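Local coordinates for DUF1460 domain-containing protein (Legionella pneumophila subsp. pneumophila, PDB 2IM9) that is of unknown function but belongs to an amidase-like family of the papain-type peptidase clan and probably hydrolyses amide bonds in cell-wall peptidoglycan, at residues A62-T67 with D91-D96; A170-N175 with S215-P220; I250-D255 with T308-N313; I266-F271 with F281-S286. All coordinates share one frame; numbering follows the deposited sequence.

Interaction 1: A62-T67 with D91-D96; sequences AYFKGT and DGFDCD
Phe93 drives the edge of its ring into one face of Phe64, a T-shaped pair with centroids 5.2 Å apart and planes at 73°. Its CE2 and CZ do the touching: CE2 lies 3.7 Å from Phe64 CD1, and CZ sits above the Phe64 plane, displaced toward the rim. Over the centre of the opposite Phe64 face stands CD2 of Tyr63, so the ring is sandwiched. Thr67 packs beside Phe93. With OG1 beside the backbone N (chi1 -58°) and CG2 anti to that N, the methyl meets the peptide between Asp91 and Gly92, CG2 lying 3.5 Å from Gly92 N. The same methyl is 3.7 Å from Phe93 CD2. Thr67 is itself fastened by a type II turn from Phe64 to Thr67, passing through Gly66. Phe64 O is gripped twice from one face of its plane, by Thr67 OG1 at 2.9 Å and by Thr67 N at 3.2 Å; the hydroxyl stands well above the carbonyl plane. Further along, Asp94 is the N-cap of helix 95-107: its OD1 takes a weak bond from Asp96 N and another bond from Thr97 N, while OD2 accepts from Ser73 N. The aromatic packing thus ties the end of helix 53-63 to the approach to a capped helix that opens with Cys95, consistent with the cysteine-bearing central helix of papain-like enzymes.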
loop_
_atom_site.group_PDB
_atom_site.type_symbol
_atom_site.label_atom_id
_atom_site.label_comp_id
_atom_site.label_asym_id
_atom_site.label_seq_id
_atom_site.Cartn_x
_atom_site.Cartn_y
_atom_site.Cartn_z
ATOM N N ALA A 62 10.877 5.878 -9.031
ATOM C CA ALA A 62 11.718 5.463 -10.167
ATOM C C ALA A 62 13.051 4.865 -9.719
ATOM O O ALA A 62 13.536 3.907 -10.315
ATOM C CB ALA A 62 11.960 6.618 -11.103
ATOM N N TYR A 63 13.612 5.416 -8.657
ATOM C CA TYR A 63 14.924 4.988 -8.152
ATOM C C TYR A 63 14.925 3.502 -7.797
ATOM O O TYR A 63 15.959 2.828 -7.894
ATOM C CB TYR A 63 15.300 5.840 -6.949
ATOM C CG TYR A 63 16.590 5.440 -6.264
ATOM C CD1 TYR A 63 17.835 5.732 -6.836
ATOM C CD2 TYR A 63 16.564 4.778 -5.035
ATOM C CE1 TYR A 63 19.027 5.362 -6.196
ATOM C CE2 TYR A 63 17.739 4.406 -4.386
ATOM C CZ TYR A 63 18.964 4.699 -4.967
ATOM O OH TYR A 63 20.112 4.318 -4.314
ATOM N N PHE A 64 13.762 2.989 -7.389
ATOM C CA PHE A 64 13.637 1.583 -6.991
ATOM C C PHE A 64 13.119 0.659 -8.084
ATOM O O PHE A 64 12.890 -0.504 -7.819
ATOM C CB PHE A 64 12.746 1.449 -5.749
ATOM C CG PHE A 64 13.325 2.099 -4.523
ATOM C CD1 PHE A 64 14.427 1.534 -3.867
ATOM C CD2 PHE A 64 12.789 3.276 -4.032
ATOM C CE1 PHE A 64 14.969 2.137 -2.734
ATOM C CE2 PHE A 64 13.328 3.894 -2.896
ATOM C CZ PHE A 64 14.419 3.326 -2.248
ATOM N N LYS A 65 12.890 1.168 -9.300
ATOM C CA LYS A 65 12.477 0.271 -10.391
ATOM C C LYS A 65 13.506 -0.850 -10.562
ATOM O O LYS A 65 14.722 -0.610 -10.470
ATOM C CB LYS A 65 12.295 1.020 -11.715
ATOM C CG LYS A 65 10.987 1.786 -11.821
ATOM C CD LYS A 65 10.979 2.711 -13.033
ATOM C CE LYS A 65 10.880 1.935 -14.332
ATOM N NZ LYS A 65 10.758 2.896 -15.465
ATOM N N GLY A 66 13.009 -2.061 -10.797
ATOM C CA GLY A 66 13.855 -3.234 -10.975
ATOM C C GLY A 66 14.226 -3.981 -9.707
ATOM O O GLY A 66 14.791 -5.071 -9.779
ATOM N N THR A 67 13.915 -3.404 -8.546
ATOM C CA THR A 67 14.104 -4.085 -7.257
ATOM C C THR A 67 13.150 -5.270 -7.130
ATOM O O THR A 67 11.968 -5.171 -7.478
ATOM C CB THR A 67 13.888 -3.113 -6.075
ATOM O OG1 THR A 67 14.796 -2.011 -6.207
ATOM C CG2 THR A 67 14.138 -3.801 -4.740
ATOM N N ASP A 91 16.200 -3.692 -0.667
ATOM C CA ASP A 91 16.569 -4.848 -1.498
ATOM C C ASP A 91 15.352 -5.632 -2.020
ATOM O O ASP A 91 15.500 -6.584 -2.784
ATOM C CB ASP A 91 17.487 -5.794 -0.713
ATOM C CG ASP A 91 16.776 -6.451 0.457
ATOM O OD1 ASP A 91 15.999 -5.753 1.137
ATOM O OD2 ASP A 91 16.970 -7.661 0.695
ATOM N N GLY A 92 14.150 -5.241 -1.603
ATOM C CA GLY A 92 12.944 -5.973 -2.002
ATOM C C GLY A 92 11.711 -5.246 -1.503
ATOM O O GLY A 92 11.792 -4.531 -0.505
ATOM N N PHE A 93 10.594 -5.430 -2.205
ATOM C CA PHE A 93 9.312 -4.815 -1.861
ATOM C C PHE A 93 8.145 -5.724 -2.178
ATOM O O PHE A 93 8.230 -6.536 -3.107
ATOM C CB PHE A 93 9.094 -3.551 -2.698
ATOM C CG PHE A 93 10.086 -2.459 -2.422
ATOM C CD1 PHE A 93 9.963 -1.657 -1.294
ATOM C CD2 PHE A 93 11.149 -2.235 -3.304
ATOM C CE1 PHE A 93 10.895 -0.641 -1.028
ATOM C CE2 PHE A 93 12.071 -1.225 -3.062
ATOM C CZ PHE A 93 11.938 -0.416 -1.913
ATOM N N ASP A 94 7.035 -5.554 -1.454
ATOM C CA ASP A 94 5.754 -6.029 -1.966
ATOM C C ASP A 94 4.906 -4.804 -2.336
ATOM O O ASP A 94 5.396 -3.673 -2.246
ATOM C CB ASP A 94 5.065 -6.987 -0.999
ATOM C CG ASP A 94 4.685 -6.346 0.304
ATOM O OD1 ASP A 94 4.142 -5.217 0.298
ATOM O OD2 ASP A 94 4.881 -7.010 1.355
ATOM N N CYS A 95 3.667 -4.983 -2.788
ATOM C CA CYS A 95 2.962 -3.809 -3.294
ATOM C C CYS A 95 2.757 -2.761 -2.205
ATOM O O CYS A 95 2.872 -1.558 -2.467
ATOM C CB CYS A 95 1.627 -4.157 -3.959
ATOM S SG CYS A 95 0.406 -4.849 -2.869
ATOM N N ASP A 96 2.476 -3.228 -0.986
ATOM C CA ASP A 96 2.193 -2.341 0.152
ATOM C C ASP A 96 3.458 -1.669 0.663
ATOM O O ASP A 96 3.464 -0.473 0.914
ATOM C CB ASP A 96 1.578 -3.139 1.316
ATOM C CG ASP A 96 0.354 -3.926 0.913
ATOM O OD1 ASP A 96 -0.583 -3.325 0.370
ATOM O OD2 ASP A 96 0.329 -5.155 1.158
#

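Interaction 2: A170-N175 with S215-P220; sequences ANALIN and SLSNVP
Ser217 OG has two partners: Ala172 N donates to it at 2.9 Å, and Asp265 OD2 is the second. The hydroxyl lies between the backbone N and the carbonyl carbon of its own residue (chi1 70°), which brings it to the Ala172 amide. The setting is an antiparallel strand pair interrupted midway. At the ends the ladder is regular. Ala170 and Val219 form a hydrogen-bonded pair with both bonds nearly straight, the one from Val219 N to Ala170 O being 2.8 Å, and Ile174 with Ser215 forms another. Between them Ser217 N still donates to Ala172 O at 2.9 Å, but the return bond is replaced by side chains: Ser217 OG takes the Ala172 amide, and Ser217 O accepts from Asn171 ND2 at 2.9 Å. That ND2 also makes a weak bond to Asn218 OD1; the two amides lie side by side with planes 23° apart. Ile174, Ser215 and Val219 pack against helix 137-147, whereas Leu173 and Leu216 share the other face. There both CG atoms are anti to the backbone N, and Leu173 CD1 rests 4.0 Å from Leu216 CB.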
loop_
_atom_site.group_PDB
_atom_site.type_symbol
_atom_site.label_atom_id
_atom_site.label_comp_id
_atom_site.label_asym_id
_atom_site.label_seq_id
_atom_site.Cartn_x
_atom_site.Cartn_y
_atom_site.Cartn_z
ATOM N N ALA A 170 -17.553 0.338 -3.031
ATOM C CA ALA A 170 -17.275 -1.058 -2.679
ATOM C C ALA A 170 -17.304 -1.187 -1.162
ATOM O O ALA A 170 -16.790 -0.321 -0.456
ATOM C CB ALA A 170 -15.924 -1.466 -3.194
ATOM N N ASN A 171 -17.896 -2.276 -0.668
ATOM C CA ASN A 171 -17.914 -2.553 0.759
ATOM C C ASN A 171 -17.405 -3.966 1.018
ATOM O O ASN A 171 -17.710 -4.900 0.266
ATOM C CB ASN A 171 -19.322 -2.444 1.332
ATOM C CG ASN A 171 -20.043 -1.204 0.875
ATOM O OD1 ASN A 171 -21.121 -1.296 0.272
ATOM N ND2 ASN A 171 -19.459 -0.042 1.128
ATOM N N ALA A 172 -16.621 -4.115 2.068
ATOM C CA ALA A 172 -16.294 -5.444 2.552
ATOM C C ALA A 172 -16.432 -5.388 4.050
ATOM O O ALA A 172 -16.056 -4.404 4.664
ATOM C CB ALA A 172 -14.881 -5.807 2.175
ATOM N N LEU A 173 -16.971 -6.454 4.633
ATOM C CA LEU A 173 -17.060 -6.519 6.086
ATOM C C LEU A 173 -15.780 -7.171 6.599
ATOM O O LEU A 173 -15.589 -8.386 6.445
ATOM C CB LEU A 173 -18.295 -7.297 6.525
ATOM C CG LEU A 173 -18.516 -7.269 8.031
ATOM C CD1 LEU A 173 -18.756 -5.852 8.516
ATOM C CD2 LEU A 173 -19.687 -8.165 8.378
ATOM N N ILE A 174 -14.906 -6.332 7.148
ATOM C CA ILE A 174 -13.570 -6.751 7.585
ATOM C C ILE A 174 -13.675 -7.193 9.025
ATOM O O ILE A 174 -13.834 -6.368 9.929
ATOM C CB ILE A 174 -12.498 -5.620 7.491
ATOM C CG1 ILE A 174 -12.478 -4.948 6.108
ATOM C CG2 ILE A 174 -11.121 -6.167 7.888
ATOM C CD1 ILE A 174 -12.053 -5.836 4.961
ATOM N N ASN A 175 -13.583 -8.496 9.234
ATOM C CA ASN A 175 -13.781 -9.092 10.553
ATOM C C ASN A 175 -12.393 -9.451 11.090
ATOM O O ASN A 175 -11.860 -10.517 10.762
ATOM C CB ASN A 175 -14.657 -10.348 10.388
ATOM C CG ASN A 175 -15.033 -10.999 11.719
ATOM O OD1 ASN A 175 -14.252 -10.994 12.665
ATOM N ND2 ASN A 175 -16.239 -11.599 11.777
ATOM N N SER A 215 -15.211 -3.953 10.873
ATOM C CA SER A 215 -15.465 -2.684 10.199
ATOM C C SER A 215 -15.945 -2.934 8.796
ATOM O O SER A 215 -15.333 -3.721 8.060
ATOM C CB SER A 215 -14.183 -1.856 10.109
ATOM O OG SER A 215 -13.554 -1.720 11.366
ATOM N N LEU A 216 -17.019 -2.243 8.413
ATOM C CA LEU A 216 -17.503 -2.333 7.046
ATOM C C LEU A 216 -16.822 -1.234 6.247
ATOM O O LEU A 216 -16.953 -0.054 6.581
ATOM C CB LEU A 216 -19.023 -2.138 7.002
ATOM C CG LEU A 216 -19.715 -2.279 5.637
ATOM C CD1 LEU A 216 -19.713 -3.716 5.100
ATOM C CD2 LEU A 216 -21.158 -1.733 5.782
ATOM N N SER A 217 -16.092 -1.598 5.198
ATOM C CA SER A 217 -15.397 -0.574 4.440
ATOM C C SER A 217 -16.378 0.213 3.569
ATOM O O SER A 217 -17.520 -0.219 3.337
ATOM C CB SER A 217 -14.280 -1.185 3.595
ATOM O OG SER A 217 -14.815 -1.948 2.535
ATOM N N ASN A 218 -15.929 1.373 3.092
ATOM C CA ASN A 218 -16.716 2.176 2.151
ATOM C C ASN A 218 -15.713 2.820 1.187
ATOM O O ASN A 218 -15.177 3.924 1.426
ATOM C CB ASN A 218 -17.567 3.229 2.874
ATOM C CG ASN A 218 -18.801 3.654 2.064
ATOM O OD1 ASN A 218 -19.375 2.853 1.310
ATOM N ND2 ASN A 218 -19.244 4.890 2.262
ATOM N N VAL A 219 -15.426 2.097 0.113
ATOM C CA VAL A 219 -14.299 2.450 -0.744
ATOM C C VAL A 219 -14.814 2.925 -2.093
ATOM O O VAL A 219 -15.318 2.112 -2.878
ATOM C CB VAL A 219 -13.373 1.244 -0.984
ATOM C CG1 VAL A 219 -12.191 1.658 -1.893
ATOM C CG2 VAL A 219 -12.868 0.667 0.375
ATOM N N PRO A 220 -14.654 4.233 -2.386
ATOM C CA PRO A 220 -15.075 4.674 -3.717
ATOM C C PRO A 220 -14.241 4.012 -4.806
ATOM O O PRO A 220 -13.040 3.749 -4.602
ATOM C CB PRO A 220 -14.811 6.185 -3.686
ATOM C CG PRO A 220 -14.845 6.536 -2.217
ATOM C CD PRO A 220 -14.154 5.363 -1.575
#

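Interaction 3: I250-D255 with T308-N313; sequences IRPNWD and TIKGIN
Ile250 faces Lys310 and Gly311 together, a classic beta bulge where strand 311-317 joins strand 246-254 in the antiparallel sheet. Two backbone bonds define it: Ile250 N to Gly311 O at 2.9 Å, and Lys310 N to Ile250 O at 3.0 Å, the latter almost straight. Lys310, with psi near -10°, departs from strand geometry and takes up the extra residue, while Gly311 is fully extended. Beyond the bulge the chain turns a corner at Pro252 and Asn253, and there a water replaces direct pairing, accepting from Asn253 N at 2.8 Å and donating to Thr308 O at 2.7 Å.

Polar side-chain bonding centres on Arg251. Its NH1 donates to Thr308 OG1 at 3.0 Å; the bond is bent (133°), with the hydroxyl tilted from the guanidinium plane. NE is engaged by Ser267 OG of the adjoining strand. A chain extended from CG to NE carries the guanidinium to this position. On the buried side, Asn313 ND2 turns to Asp153 and Pro220 O.

The flat group is also sandwiched. CG1 of Ile309 presses on one guanidinium face, 3.4 Å from Arg251 NE, and CZ2 of Trp254 lies on the opposite face toward the rim. Arg251 CD in turn sits over the centre of the indole, whose CD1 meets the methyl CG2 of Thr308.

Apolar contacts finish both ends. The ring of Pro252 meets the bent Lys310 chain at about a right angle, Pro252 CD lying 3.6 Å from Lys310 CB. At the other end, Ile250 CD1 abuts Asn313 CB at 3.8 Å.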
loop_
_atom_site.group_PDB
_atom_site.type_symbol
_atom_site.label_atom_id
_atom_site.label_comp_id
_atom_site.label_asym_id
_atom_site.label_seq_id
_atom_site.Cartn_x
_atom_site.Cartn_y
_atom_site.Cartn_z
ATOM N N ILE A 250 -9.634 -2.479 -6.879
ATOM C CA ILE A 250 -10.806 -2.723 -6.029
ATOM C C ILE A 250 -11.612 -3.935 -6.467
ATOM O O ILE A 250 -11.946 -4.071 -7.653
ATOM C CB ILE A 250 -11.733 -1.457 -6.010
ATOM C CG1 ILE A 250 -10.921 -0.194 -5.642
ATOM C CG2 ILE A 250 -12.934 -1.665 -5.066
ATOM C CD1 ILE A 250 -10.111 -0.295 -4.341
ATOM N N ARG A 251 -11.917 -4.796 -5.502
ATOM C CA ARG A 251 -12.732 -5.978 -5.717
ATOM C C ARG A 251 -13.916 -5.892 -4.738
ATOM O O ARG A 251 -13.795 -6.318 -3.583
ATOM C CB ARG A 251 -11.899 -7.229 -5.469
ATOM C CG ARG A 251 -10.677 -7.351 -6.373
ATOM C CD ARG A 251 -10.094 -8.723 -6.357
ATOM N NE ARG A 251 -8.738 -8.745 -6.876
ATOM C CZ ARG A 251 -8.196 -9.807 -7.466
ATOM N NH1 ARG A 251 -8.915 -10.921 -7.616
ATOM N NH2 ARG A 251 -6.938 -9.761 -7.891
ATOM N N PRO A 252 -15.060 -5.336 -5.201
ATOM C CA PRO A 252 -16.209 -5.032 -4.333
ATOM C C PRO A 252 -16.843 -6.250 -3.691
ATOM O O PRO A 252 -17.387 -6.137 -2.592
ATOM C CB PRO A 252 -17.230 -4.387 -5.280
ATOM C CG PRO A 252 -16.454 -3.983 -6.471
ATOM C CD PRO A 252 -15.296 -4.919 -6.593
ATOM N N ASN A 253 -16.807 -7.391 -4.358
ATOM C CA ASN A 253 -17.527 -8.533 -3.816
ATOM C C ASN A 253 -16.597 -9.727 -3.775
ATOM O O ASN A 253 -16.701 -10.655 -4.612
ATOM C CB ASN A 253 -18.833 -8.791 -4.593
ATOM C CG ASN A 253 -19.902 -7.728 -4.307
ATOM O OD1 ASN A 253 -20.246 -6.923 -5.174
ATOM N ND2 ASN A 253 -20.416 -7.715 -3.077
ATOM N N TRP A 254 -15.671 -9.661 -2.814
ATOM C CA TRP A 254 -14.522 -10.571 -2.762
ATOM C C TRP A 254 -14.560 -11.383 -1.485
ATOM O O TRP A 254 -14.067 -10.963 -0.437
ATOM C CB TRP A 254 -13.197 -9.806 -2.885
ATOM C CG TRP A 254 -12.072 -10.656 -3.421
ATOM C CD1 TRP A 254 -12.185 -11.814 -4.157
ATOM C CD2 TRP A 254 -10.667 -10.414 -3.276
ATOM N NE1 TRP A 254 -10.939 -12.301 -4.470
ATOM C CE2 TRP A 254 -9.989 -11.457 -3.953
ATOM C CE3 TRP A 254 -9.916 -9.414 -2.643
ATOM C CZ2 TRP A 254 -8.594 -11.532 -4.011
ATOM C CZ3 TRP A 254 -8.520 -9.489 -2.700
ATOM C CH2 TRP A 254 -7.879 -10.540 -3.381
ATOM N N ASP A 255 -15.152 -12.563 -1.583
ATOM C CA ASP A 255 -15.461 -13.326 -0.371
ATOM C C ASP A 255 -14.319 -14.288 -0.071
ATOM O O ASP A 255 -14.258 -15.402 -0.595
ATOM C CB ASP A 255 -16.825 -14.029 -0.478
ATOM C CG ASP A 255 -17.312 -14.592 0.877
ATOM O OD1 ASP A 255 -16.479 -14.735 1.807
ATOM O OD2 ASP A 255 -18.527 -14.903 1.005
ATOM N N THR A 308 -13.767 -10.691 -10.343
ATOM C CA THR A 308 -13.863 -9.956 -9.065
ATOM C C THR A 308 -13.322 -8.526 -9.088
ATOM O O THR A 308 -13.751 -7.702 -8.288
ATOM C CB THR A 308 -13.152 -10.717 -7.932
ATOM O OG1 THR A 308 -11.807 -10.994 -8.322
ATOM C CG2 THR A 308 -13.871 -12.048 -7.671
ATOM N N ILE A 309 -12.370 -8.246 -9.971
ATOM C CA ILE A 309 -11.828 -6.875 -10.064
ATOM C C ILE A 309 -12.816 -6.002 -10.840
ATOM O O ILE A 309 -13.200 -6.345 -11.951
ATOM C CB ILE A 309 -10.446 -6.832 -10.743
ATOM C CG1 ILE A 309 -9.443 -7.749 -10.018
ATOM C CG2 ILE A 309 -9.920 -5.380 -10.793
ATOM C CD1 ILE A 309 -8.142 -7.995 -10.827
ATOM N N LYS A 310 -13.235 -4.879 -10.261
ATOM C CA LYS A 310 -14.266 -4.046 -10.904
ATOM C C LYS A 310 -13.865 -2.591 -11.127
ATOM O O LYS A 310 -14.605 -1.842 -11.773
ATOM C CB LYS A 310 -15.586 -4.079 -10.116
ATOM C CG LYS A 310 -16.277 -5.456 -10.076
ATOM C CD LYS A 310 -16.757 -5.883 -11.456
ATOM C CE LYS A 310 -17.301 -7.307 -11.447
ATOM N NZ LYS A 310 -17.805 -7.692 -12.796
ATOM N N GLY A 311 -12.742 -2.165 -10.556
ATOM C CA GLY A 311 -12.291 -0.788 -10.819
ATOM C C GLY A 311 -11.163 -0.298 -9.939
ATOM O O GLY A 311 -10.439 -1.098 -9.328
ATOM N N ILE A 312 -11.008 1.023 -9.873
ATOM C CA ILE A 312 -9.872 1.612 -9.144
ATOM C C ILE A 312 -10.252 2.764 -8.203
ATOM O O ILE A 312 -11.195 3.494 -8.460
ATOM C CB ILE A 312 -8.798 2.137 -10.126
ATOM C CG1 ILE A 312 -9.352 3.224 -11.059
ATOM C CG2 ILE A 312 -8.167 0.959 -10.882
ATOM C CD1 ILE A 312 -8.267 3.863 -11.960
ATOM N N ASN A 313 -9.481 2.919 -7.132
ATOM C CA ASN A 313 -9.617 4.041 -6.197
ATOM C C ASN A 313 -8.380 4.908 -6.365
ATOM O O ASN A 313 -7.288 4.385 -6.600
ATOM C CB ASN A 313 -9.765 3.504 -4.756
ATOM C CG ASN A 313 -9.719 4.596 -3.694
ATOM O OD1 ASN A 313 -8.648 5.072 -3.304
ATOM N ND2 ASN A 313 -10.877 4.970 -3.195
HETATM O O HOH W 1 -15.977 -8.369 -6.903
#

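Interaction 4: I266-F271 with F281-S286; sequences ISHLGF and FRQASS
His268 and Phe281 bring their rings together obliquely, planes at 85°, with His268 ND1 3.7 Å from Phe281 CE2. Over the centre of one Phe281 face lies CG of Gln283, while Phe271 O sits near the ring plane at its edge. Gly270, having no side chain, lets Phe281 CE1 come to 3.5 Å from Gly270 N. At the imidazole edge, in plane, is Ala284 O, to which His268 NE2 donates a straight but long and weak bond of 3.4 Å. A weak bond also links His268 ND1 to Tyr299 OH. CG of His268 is anti to the backbone N (chi1 -167°), which starts the ring out toward strand 278-285. Strands 264-275 and 278-285 form a beta hairpin, and a histidine here, touching Cys95 at the start of helix 95-107, is consistent with the Cys-His pair of papain-like hydrolases. Regular pairing occurs at Phe271 and Arg282, a hydrogen-bonded antiparallel pair with Arg282 N to Phe271 O at 2.8 Å. Toward His268 the strands splay, and a water bridges them, donating to Leu269 O at 2.7 Å and accepting from Ala284 N at 3.1 Å. Gln283 folds back on its own strand: its NE2 donates to Phe281 O at 3.2 Å from well above the carbonyl plane. Arg282 leads away from the hairpin, its NE salt-bridged to Asp293 and its NH1 bonded to Ser61 OG.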
loop_
_atom_site.group_PDB
_atom_site.type_symbol
_atom_site.label_atom_id
_atom_site.label_comp_id
_atom_site.label_asym_id
_atom_site.label_seq_id
_atom_site.Cartn_x
_atom_site.Cartn_y
_atom_site.Cartn_z
ATOM N N ILE A 266 -9.642 -4.737 -1.417
ATOM C CA ILE A 266 -8.518 -4.157 -2.171
ATOM C C ILE A 266 -7.404 -5.198 -2.331
ATOM O O ILE A 266 -6.961 -5.793 -1.335
ATOM C CB ILE A 266 -7.968 -2.876 -1.481
ATOM C CG1 ILE A 266 -9.083 -1.825 -1.306
ATOM C CG2 ILE A 266 -6.743 -2.330 -2.244
ATOM C CD1 ILE A 266 -8.608 -0.623 -0.524
ATOM N N SER A 267 -6.944 -5.413 -3.568
ATOM C CA SER A 267 -6.067 -6.560 -3.867
ATOM C C SER A 267 -4.646 -6.147 -4.244
ATOM O O SER A 267 -3.712 -6.977 -4.208
ATOM C CB SER A 267 -6.673 -7.398 -5.000
ATOM O OG SER A 267 -6.954 -6.589 -6.136
ATOM N N HIS A 268 -4.464 -4.872 -4.582
ATOM C CA HIS A 268 -3.177 -4.378 -5.070
ATOM C C HIS A 268 -3.158 -2.850 -5.092
ATOM O O HIS A 268 -4.207 -2.195 -5.047
ATOM C CB HIS A 268 -2.917 -4.921 -6.494
ATOM C CG HIS A 268 -1.513 -4.742 -6.971
ATOM N ND1 HIS A 268 -1.206 -4.269 -8.230
ATOM C CD2 HIS A 268 -0.329 -4.991 -6.364
ATOM C CE1 HIS A 268 0.111 -4.215 -8.372
ATOM N NE2 HIS A 268 0.664 -4.654 -7.256
ATOM N N LEU A 269 -1.953 -2.290 -5.121
ATOM C CA LEU A 269 -1.801 -0.839 -5.238
ATOM C C LEU A 269 -0.452 -0.432 -5.771
ATOM O O LEU A 269 0.478 -1.239 -5.829
ATOM C CB LEU A 269 -2.131 -0.118 -3.921
ATOM C CG LEU A 269 -1.124 -0.200 -2.768
ATOM C CD1 LEU A 269 -1.491 0.847 -1.724
ATOM C CD2 LEU A 269 -1.182 -1.548 -2.140
ATOM N N GLY A 270 -0.346 0.834 -6.152
ATOM C CA GLY A 270 0.885 1.363 -6.755
ATOM C C GLY A 270 0.663 2.831 -7.059
ATOM O O GLY A 270 -0.327 3.421 -6.593
ATOM N N PHE A 271 1.557 3.417 -7.854
ATOM C CA PHE A 271 1.485 4.836 -8.184
ATOM C C PHE A 271 1.102 5.072 -9.635
ATOM O O PHE A 271 1.432 4.254 -10.514
ATOM C CB PHE A 271 2.844 5.512 -7.959
ATOM C CG PHE A 271 3.292 5.522 -6.525
ATOM C CD1 PHE A 271 2.729 6.401 -5.612
ATOM C CD2 PHE A 271 4.281 4.644 -6.088
ATOM C CE1 PHE A 271 3.143 6.416 -4.276
ATOM C CE2 PHE A 271 4.706 4.649 -4.755
ATOM C CZ PHE A 271 4.136 5.541 -3.845
ATOM N N PHE A 281 1.365 2.620 -14.426
ATOM C CA PHE A 281 1.093 2.082 -13.100
ATOM C C PHE A 281 2.432 1.544 -12.626
ATOM O O PHE A 281 2.961 0.563 -13.165
ATOM C CB PHE A 281 0.035 0.990 -13.220
ATOM C CG PHE A 281 -0.441 0.421 -11.923
ATOM C CD1 PHE A 281 -0.636 1.227 -10.790
ATOM C CD2 PHE A 281 -0.806 -0.923 -11.861
ATOM C CE1 PHE A 281 -1.137 0.684 -9.606
ATOM C CE2 PHE A 281 -1.315 -1.468 -10.665
ATOM C CZ PHE A 281 -1.473 -0.663 -9.547
ATOM N N ARG A 282 3.011 2.233 -11.649
ATOM C CA ARG A 282 4.322 1.855 -11.129
ATOM C C ARG A 282 4.119 1.100 -9.827
ATOM O O ARG A 282 3.574 1.636 -8.878
ATOM C CB ARG A 282 5.178 3.099 -10.909
ATOM C CG ARG A 282 6.596 2.790 -10.412
ATOM C CD ARG A 282 7.439 4.060 -10.457
ATOM N NE ARG A 282 7.782 4.427 -11.831
ATOM C CZ ARG A 282 8.261 5.616 -12.180
ATOM N NH1 ARG A 282 8.448 6.563 -11.267
ATOM N NH2 ARG A 282 8.551 5.859 -13.455
ATOM N N GLN A 283 4.519 -0.171 -9.796
ATOM C CA GLN A 283 4.224 -1.002 -8.623
ATOM C C GLN A 283 5.151 -2.186 -8.507
ATOM O O GLN A 283 5.852 -2.528 -9.456
ATOM C CB GLN A 283 2.752 -1.480 -8.573
ATOM C CG GLN A 283 2.024 -1.518 -9.883
ATOM C CD GLN A 283 2.383 -2.722 -10.749
ATOM O OE1 GLN A 283 2.131 -3.879 -10.375
ATOM N NE2 GLN A 283 2.908 -2.447 -11.942
ATOM N N ALA A 284 5.175 -2.762 -7.311
ATOM C CA ALA A 284 5.924 -3.973 -7.031
ATOM C C ALA A 284 5.002 -5.116 -7.421
ATOM O O ALA A 284 3.930 -5.304 -6.819
ATOM C CB ALA A 284 6.300 -4.034 -5.548
ATOM N N SER A 285 5.421 -5.845 -8.451
ATOM C CA SER A 285 4.582 -6.826 -9.121
ATOM C C SER A 285 5.049 -8.252 -8.866
ATOM O O SER A 285 6.180 -8.597 -9.204
ATOM C CB SER A 285 4.600 -6.542 -10.626
ATOM O OG SER A 285 4.004 -7.601 -11.357
ATOM N N SER A 286 4.171 -9.067 -8.287
ATOM C CA SER A 286 4.440 -10.492 -8.086
ATOM C C SER A 286 4.524 -11.235 -9.418
ATOM O O SER A 286 5.237 -12.233 -9.536
ATOM C CB SER A 286 3.365 -11.123 -7.211
ATOM O OG SER A 286 2.131 -11.190 -7.904
HETATM O O HOH W 2 3.173 -1.302 -5.421
#

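Overall arrangement
Interactions 2, 3 and 4 follow one antiparallel sheet, and interaction 1 sets helical and loop elements against strands 264-275 and 278-285, where interaction 4 lies. Centres of interactions 1 and 4 are about 10 Å apart, and their junction holds the probable active site: Cys95 SG lies 3.6 Å from His268 CD2, with Cys95 at the helix start and His268 on the strand. Interaction 3 adjoins interaction 4 through strands 246-254 and 264-275, Ile250 CD1 meeting Ile266 CG1 at 3.6 Å. It adjoins interaction 2 as well, where Ala170 CB reaches Ile250 CG2 at 3.5 Å. Interaction 2, about 28 Å from interaction 1 between centres, lies across the chain's centre from it.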